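Local coordinates for protein cephalosporin acylase (Bacillus halodurans, PDB 2NLZ) that probably acts as an N-terminal nucleophile hydrolase of the gamma-glutamyltranspeptidase family, named as an acylase of cephalosporins, although its function remains to be established, at residues 303-308 / 344-349; 478-483 / 499-504. The protein carries 1 engineered substitution. All coordinates share one frame; numbering follows the deposited sequence.

Contact 1 (303-308 / 344-349); sequences AMKLAF and QALTPE
K305 gives a compact example of how one lysine can fasten a loop to a helix. Its ammonium NZ donates to the main-chain O of L346 at 2.9 Å, approaching in the plane of that carbonyl, on a lone pair, with a C=O...N angle of 145°. CE follows closely behind, 3.4 Å from the same L346 O. The lysine chain is bent at CG-CD (chi3 74°), and the bend brings its tip to the tip of L346, where CE lies 4.2 Å from CD1.

Apolar packing flanks this bond. L346 holds its CG in the crowded position between its own backbone N and carbonyl carbon (chi1 54°), so that CD1 meets CD2 of L306 at 3.8 Å, the two leucines crossing at about a right angle. Farther along the loop, P348 brings its CB to 4.0 Å from CB of K305, at the base of the lysine, and its CG lies near K305 CE. The aliphatic part of K305 is thus packed against proline and leucine, while its ammonium end meets the polar groups.

That charge has a stronger partner in E302, three residues earlier, about one turn back on the helix, whose OE1 forms a salt bridge with NZ. The other carboxylate oxygen, OE2, accepts a hydrogen bond from L346 N, so glutamate and lysine together grip both the N-H and the C=O of L346. The opposed charges probably stabilise each other in this buried setting.

The loop 344-349, which follows helix 331-338, therefore lies against one flank of helix 294-314. W473 of strand 471-473 touches both K305 and P348, whereas A303, M304 and A307 pack on helix 274-283, with M304 and F308 also meeting helix 444-457.

Contact 2 (478-483 / 499-504); sequences QVQVEP and KIQVVL
Four main-chain hydrogen bonds join segments 478-483 and 499-504 in parallel register, the last of them from V503, just past the second strand. V479 gives its N-H to K499 O and takes one on its O from Q501 N at 3.0 Å; V481 repeats the pattern, its N bonding to Q501 O at 2.8 Å and its O accepting from V503 N. All are nearly straight at the hydrogen, but they use the carbonyls differently: Q501 N lies in the plane of V479 C=O, V503 N sits almost along the V481 C=O axis (173°), and the donors to K499 O and Q501 O stand above those carbonyl planes. CA-H...O contacts fill the intervals, the shortest from Q480 CA to Q501 O at 3.2 Å.

Strands 478-481 and 499-502 are the two arms of a beta-alpha-beta unit, joined through helix 487-495, and the axes of these short strands are inclined at 26°. I500 lies against L493 and V494 of that helix on the face it shares with V479, V481 and V502. Here its CD1 reaches 3.8 Å from V479 CB, and its CG2 meets V481 CG2, a methyl that also touches V502 CG2 at 3.9 Å.

On the opposite face the extended side chains of Q480 and Q501 run side by side, their amide planes 64° apart, and V503 CG2 lies 3.7 Å from Q480 CD. Beyond the strands, E482 turns away to a salt bridge with R531. P483 CD rests on V503 O and its CG on L504 CD1, while V487 of a second subunit packs on P483, and L504 of that subunit on I500 and V502.

Contacts 1 and 2 follow one another along the chain and lie on the same side of its centre. Their own centres are about 17 Å apart; the nearest atoms approach to about 5 Å without touching. Strand 471-473 bridges them: it pairs antiparallel with 478-481, and its W473 packs on K305 and P348 of contact 1. A second connection runs through the loop 344-349, where A345 is hydrogen-bonded through its backbone to R496, just before strand 499-502, and T347 touches K477, just before 478-481. Contact 1 meets no other chain, whereas contact 2 reaches the subunit interface, where L504 O bonds to Q491 NE2 of the second subunit.

Contact 1 (303-308 / 344-349)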
loop_
_atom_site.group_PDB
_atom_site.type_symbol
_atom_site.label_atom_id
_atom_site.label_comp_id
_atom_site.label_asym_id
_atom_site.label_seq_id
_atom_site.Cartn_x
_atom_site.Cartn_y
_atom_site.Cartn_z
ATOM N N ALA D 303 19.053 -17.907 -12.688
ATOM C CA ALA D 303 20.178 -18.618 -12.064
ATOM C C ALA D 303 19.693 -19.774 -11.203
ATOM O O ALA D 303 20.209 -20.895 -11.281
ATOM C CB ALA D 303 21.030 -17.659 -11.231
ATOM N N MET D 304 18.683 -19.492 -10.390
ATOM C CA MET D 304 18.089 -20.509 -9.542
ATOM C C MET D 304 17.606 -21.668 -10.390
ATOM O O MET D 304 17.888 -22.821 -10.077
ATOM C CB MET D 304 16.943 -19.930 -8.701
ATOM C CG MET D 304 16.259 -20.929 -7.762
ATOM S SD MET D 304 17.400 -21.993 -6.847
ATOM C CE MET D 304 18.223 -20.810 -5.785
ATOM N N LYS D 305 16.904 -21.347 -11.471
ATOM C CA LYS D 305 16.348 -22.355 -12.359
ATOM C C LYS D 305 17.408 -23.315 -12.865
ATOM O O LYS D 305 17.239 -24.522 -12.744
ATOM C CB LYS D 305 15.591 -21.708 -13.519
ATOM C CG LYS D 305 14.140 -21.406 -13.189
ATOM C CD LYS D 305 13.593 -20.274 -14.035
ATOM C CE LYS D 305 13.322 -20.709 -15.464
ATOM N NZ LYS D 305 12.956 -19.543 -16.322
ATOM N N LEU D 306 18.507 -22.783 -13.393
ATOM C CA LEU D 306 19.560 -23.630 -13.957
ATOM C C LEU D 306 20.188 -24.548 -12.912
ATOM O O LEU D 306 20.379 -25.739 -13.152
ATOM C CB LEU D 306 20.630 -22.781 -14.636
ATOM C CG LEU D 306 20.126 -21.902 -15.789
ATOM C CD1 LEU D 306 21.033 -20.687 -15.994
ATOM C CD2 LEU D 306 19.951 -22.718 -17.085
ATOM N N ALA D 307 20.469 -23.977 -11.746
ATOM C CA ALA D 307 21.054 -24.700 -10.635
ATOM C C ALA D 307 20.144 -25.803 -10.100
ATOM O O ALA D 307 20.621 -26.870 -9.697
ATOM C CB ALA D 307 21.407 -23.724 -9.520
ATOM N N PHE D 308 18.840 -25.549 -10.090
ATOM C CA PHE D 308 17.911 -26.478 -9.471
ATOM C C PHE D 308 17.747 -27.753 -10.295
ATOM O O PHE D 308 17.624 -28.847 -9.733
ATOM C CB PHE D 308 16.554 -25.821 -9.208
ATOM C CG PHE D 308 15.952 -26.181 -7.877
ATOM C CD1 PHE D 308 15.797 -27.507 -7.496
ATOM C CD2 PHE D 308 15.528 -25.185 -7.005
ATOM C CE1 PHE D 308 15.241 -27.844 -6.258
ATOM C CE2 PHE D 308 14.964 -25.506 -5.760
ATOM C CZ PHE D 308 14.827 -26.841 -5.388
ATOM N N GLN D 344 15.049 -13.323 -22.477
ATOM C CA GLN D 344 13.799 -14.058 -22.374
ATOM C C GLN D 344 13.921 -15.175 -21.350
ATOM O O GLN D 344 15.005 -15.703 -21.132
ATOM C CB GLN D 344 13.393 -14.627 -23.737
ATOM C CG GLN D 344 12.687 -13.627 -24.654
ATOM C CD GLN D 344 11.323 -13.189 -24.128
ATOM O OE1 GLN D 344 10.441 -14.014 -23.873
ATOM N NE2 GLN D 344 11.144 -11.882 -23.973
ATOM N N ALA D 345 12.800 -15.530 -20.729
ATOM C CA ALA D 345 12.771 -16.552 -19.694
ATOM C C ALA D 345 13.012 -17.929 -20.281
ATOM O O ALA D 345 12.215 -18.421 -21.070
ATOM C CB ALA D 345 11.451 -16.519 -18.961
ATOM N N LEU D 346 14.116 -18.547 -19.879
ATOM C CA LEU D 346 14.533 -19.841 -20.419
ATOM C C LEU D 346 13.713 -21.016 -19.884
ATOM O O LEU D 346 13.106 -20.927 -18.823
ATOM C CB LEU D 346 16.029 -20.068 -20.153
ATOM C CG LEU D 346 16.559 -19.960 -18.712
ATOM C CD1 LEU D 346 16.573 -21.294 -17.992
ATOM C CD2 LEU D 346 17.940 -19.326 -18.672
ATOM N N THR D 347 13.694 -22.111 -20.638
ATOM C CA THR D 347 13.179 -23.386 -20.150
ATOM C C THR D 347 14.397 -24.123 -19.598
ATOM O O THR D 347 15.365 -24.335 -20.328
ATOM C CB THR D 347 12.500 -24.195 -21.285
ATOM O OG1 THR D 347 11.572 -23.355 -21.981
ATOM C CG2 THR D 347 11.755 -25.408 -20.739
ATOM N N PRO D 348 14.366 -24.501 -18.306
ATOM C CA PRO D 348 15.585 -24.954 -17.636
ATOM C C PRO D 348 15.948 -26.422 -17.887
ATOM O O PRO D 348 15.106 -27.306 -17.730
ATOM C CB PRO D 348 15.276 -24.709 -16.160
ATOM C CG PRO D 348 13.802 -24.833 -16.054
ATOM C CD PRO D 348 13.201 -24.535 -17.403
ATOM N N GLU D 349 17.199 -26.664 -18.279
ATOM C CA GLU D 349 17.707 -28.011 -18.554
ATOM C C GLU D 349 19.016 -28.255 -17.792
ATOM O O GLU D 349 19.745 -27.306 -17.512
ATOM C CB GLU D 349 17.931 -28.207 -20.062
ATOM C CG GLU D 349 16.671 -28.150 -20.936
ATOM C CD GLU D 349 15.735 -29.341 -20.753
ATOM O OE1 GLU D 349 16.179 -30.416 -20.296
ATOM O OE2 GLU D 349 14.541 -29.202 -21.079
#

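Contact 2 (478-483 / 499-504)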
loop_
_atom_site.group_PDB
_atom_site.type_symbol
_atom_site.label_atom_id
_atom_site.label_comp_id
_atom_site.label_asym_id
_atom_site.label_seq_id
_atom_site.Cartn_x
_atom_site.Cartn_y
_atom_site.Cartn_z
ATOM N N GLN D 478 7.210 -21.496 -14.854
ATOM C CA GLN D 478 6.304 -21.207 -13.737
ATOM C C GLN D 478 7.007 -20.679 -12.487
ATOM O O GLN D 478 7.852 -21.357 -11.904
ATOM C CB GLN D 478 5.521 -22.470 -13.378
ATOM C CG GLN D 478 4.291 -22.720 -14.232
ATOM C CD GLN D 478 3.076 -21.939 -13.754
ATOM O OE1 GLN D 478 2.282 -21.459 -14.565
ATOM N NE2 GLN D 478 2.927 -21.806 -12.433
ATOM N N VAL D 479 6.649 -19.466 -12.071
ATOM C CA VAL D 479 7.187 -18.862 -10.851
ATOM C C VAL D 479 6.042 -18.288 -10.035
ATOM O O VAL D 479 5.316 -17.414 -10.515
ATOM C CB VAL D 479 8.167 -17.707 -11.150
ATOM C CG1 VAL D 479 8.640 -17.084 -9.872
ATOM C CG2 VAL D 479 9.341 -18.184 -11.952
ATOM N N GLN D 480 5.881 -18.780 -8.811
ATOM C CA GLN D 480 4.916 -18.232 -7.863
ATOM C C GLN D 480 5.501 -17.039 -7.120
ATOM O O GLN D 480 6.670 -17.082 -6.716
ATOM C CB GLN D 480 4.533 -19.295 -6.849
ATOM C CG GLN D 480 4.044 -20.581 -7.488
ATOM C CD GLN D 480 3.510 -21.581 -6.483
ATOM O OE1 GLN D 480 2.537 -22.279 -6.751
ATOM N NE2 GLN D 480 4.148 -21.659 -5.327
ATOM N N VAL D 481 4.706 -15.973 -6.949
ATOM C CA VAL D 481 5.113 -14.827 -6.107
ATOM C C VAL D 481 4.086 -14.492 -5.021
ATOM O O VAL D 481 2.930 -14.923 -5.085
ATOM C CB VAL D 481 5.443 -13.548 -6.931
ATOM C CG1 VAL D 481 6.553 -13.826 -7.948
ATOM C CG2 VAL D 481 4.180 -12.965 -7.614
ATOM N N GLU D 482 4.520 -13.722 -4.025
ATOM C CA GLU D 482 3.669 -13.334 -2.898
ATOM C C GLU D 482 2.752 -12.164 -3.225
ATOM O O GLU D 482 3.078 -11.343 -4.081
ATOM C CB GLU D 482 4.538 -12.974 -1.696
ATOM C CG GLU D 482 5.035 -14.179 -0.925
ATOM C CD GLU D 482 5.666 -13.820 0.404
ATOM O OE1 GLU D 482 4.985 -13.997 1.446
ATOM O OE2 GLU D 482 6.831 -13.363 0.397
ATOM N N PRO D 483 1.602 -12.071 -2.529
ATOM C CA PRO D 483 0.670 -10.950 -2.712
ATOM C C PRO D 483 1.355 -9.591 -2.597
ATOM O O PRO D 483 0.883 -8.601 -3.165
ATOM C CB PRO D 483 -0.300 -11.120 -1.545
ATOM C CG PRO D 483 -0.283 -12.553 -1.249
ATOM C CD PRO D 483 1.104 -13.029 -1.525
ATOM N N LYS D 499 5.998 -17.303 -16.560
ATOM C CA LYS D 499 4.613 -17.604 -16.202
ATOM C C LYS D 499 4.423 -17.329 -14.718
ATOM O O LYS D 499 4.483 -18.236 -13.896
ATOM C CB LYS D 499 4.252 -19.059 -16.530
ATOM C CG LYS D 499 4.306 -19.454 -18.017
ATOM C CD LYS D 499 3.064 -19.006 -18.794
ATOM C CE LYS D 499 3.235 -19.191 -20.306
ATOM N NZ LYS D 499 4.129 -18.166 -20.931
ATOM N N ILE D 500 4.211 -16.057 -14.386
ATOM C CA ILE D 500 4.093 -15.605 -12.998
ATOM C C ILE D 500 2.676 -15.812 -12.475
ATOM O O ILE D 500 1.698 -15.483 -13.148
ATOM C CB ILE D 500 4.481 -14.109 -12.846
ATOM C CG1 ILE D 500 5.923 -13.867 -13.290
ATOM C CG2 ILE D 500 4.274 -13.624 -11.409
ATOM C CD1 ILE D 500 6.965 -14.310 -12.289
ATOM N N GLN D 501 2.591 -16.382 -11.276
ATOM C CA GLN D 501 1.339 -16.524 -10.552
ATOM C C GLN D 501 1.433 -15.999 -9.113
ATOM O O GLN D 501 2.270 -16.451 -8.316
ATOM C CB GLN D 501 0.906 -17.982 -10.525
ATOM C CG GLN D 501 -0.457 -18.178 -9.877
ATOM C CD GLN D 501 -0.743 -19.624 -9.512
ATOM O OE1 GLN D 501 -1.895 -19.991 -9.278
ATOM N NE2 GLN D 501 0.302 -20.450 -9.457
ATOM N N VAL D 502 0.563 -15.045 -8.786
ATOM C CA VAL D 502 0.430 -14.562 -7.418
ATOM C C VAL D 502 -0.283 -15.637 -6.607
ATOM O O VAL D 502 -1.373 -16.077 -6.972
ATOM C CB VAL D 502 -0.352 -13.231 -7.351
ATOM C CG1 VAL D 502 -0.514 -12.782 -5.915
ATOM C CG2 VAL D 502 0.361 -12.159 -8.144
ATOM N N VAL D 503 0.354 -16.080 -5.522
ATOM C CA VAL D 503 -0.208 -17.136 -4.666
ATOM C C VAL D 503 -0.633 -16.602 -3.312
ATOM O O VAL D 503 0.181 -16.089 -2.536
ATOM C CB VAL D 503 0.756 -18.311 -4.469
ATOM C CG1 VAL D 503 0.165 -19.307 -3.522
ATOM C CG2 VAL D 503 1.025 -18.982 -5.779
ATOM N N LEU D 504 -1.922 -16.754 -3.038
ATOM C CA LEU D 504 -2.562 -16.163 -1.877
ATOM C C LEU D 504 -2.307 -16.977 -0.623
ATOM O O LEU D 504 -2.425 -16.462 0.490
ATOM C CB LEU D 504 -4.058 -16.072 -2.138
ATOM C CG LEU D 504 -4.830 -14.871 -1.631
ATOM C CD1 LEU D 504 -4.063 -13.574 -1.822
ATOM C CD2 LEU D 504 -6.100 -14.839 -2.414
#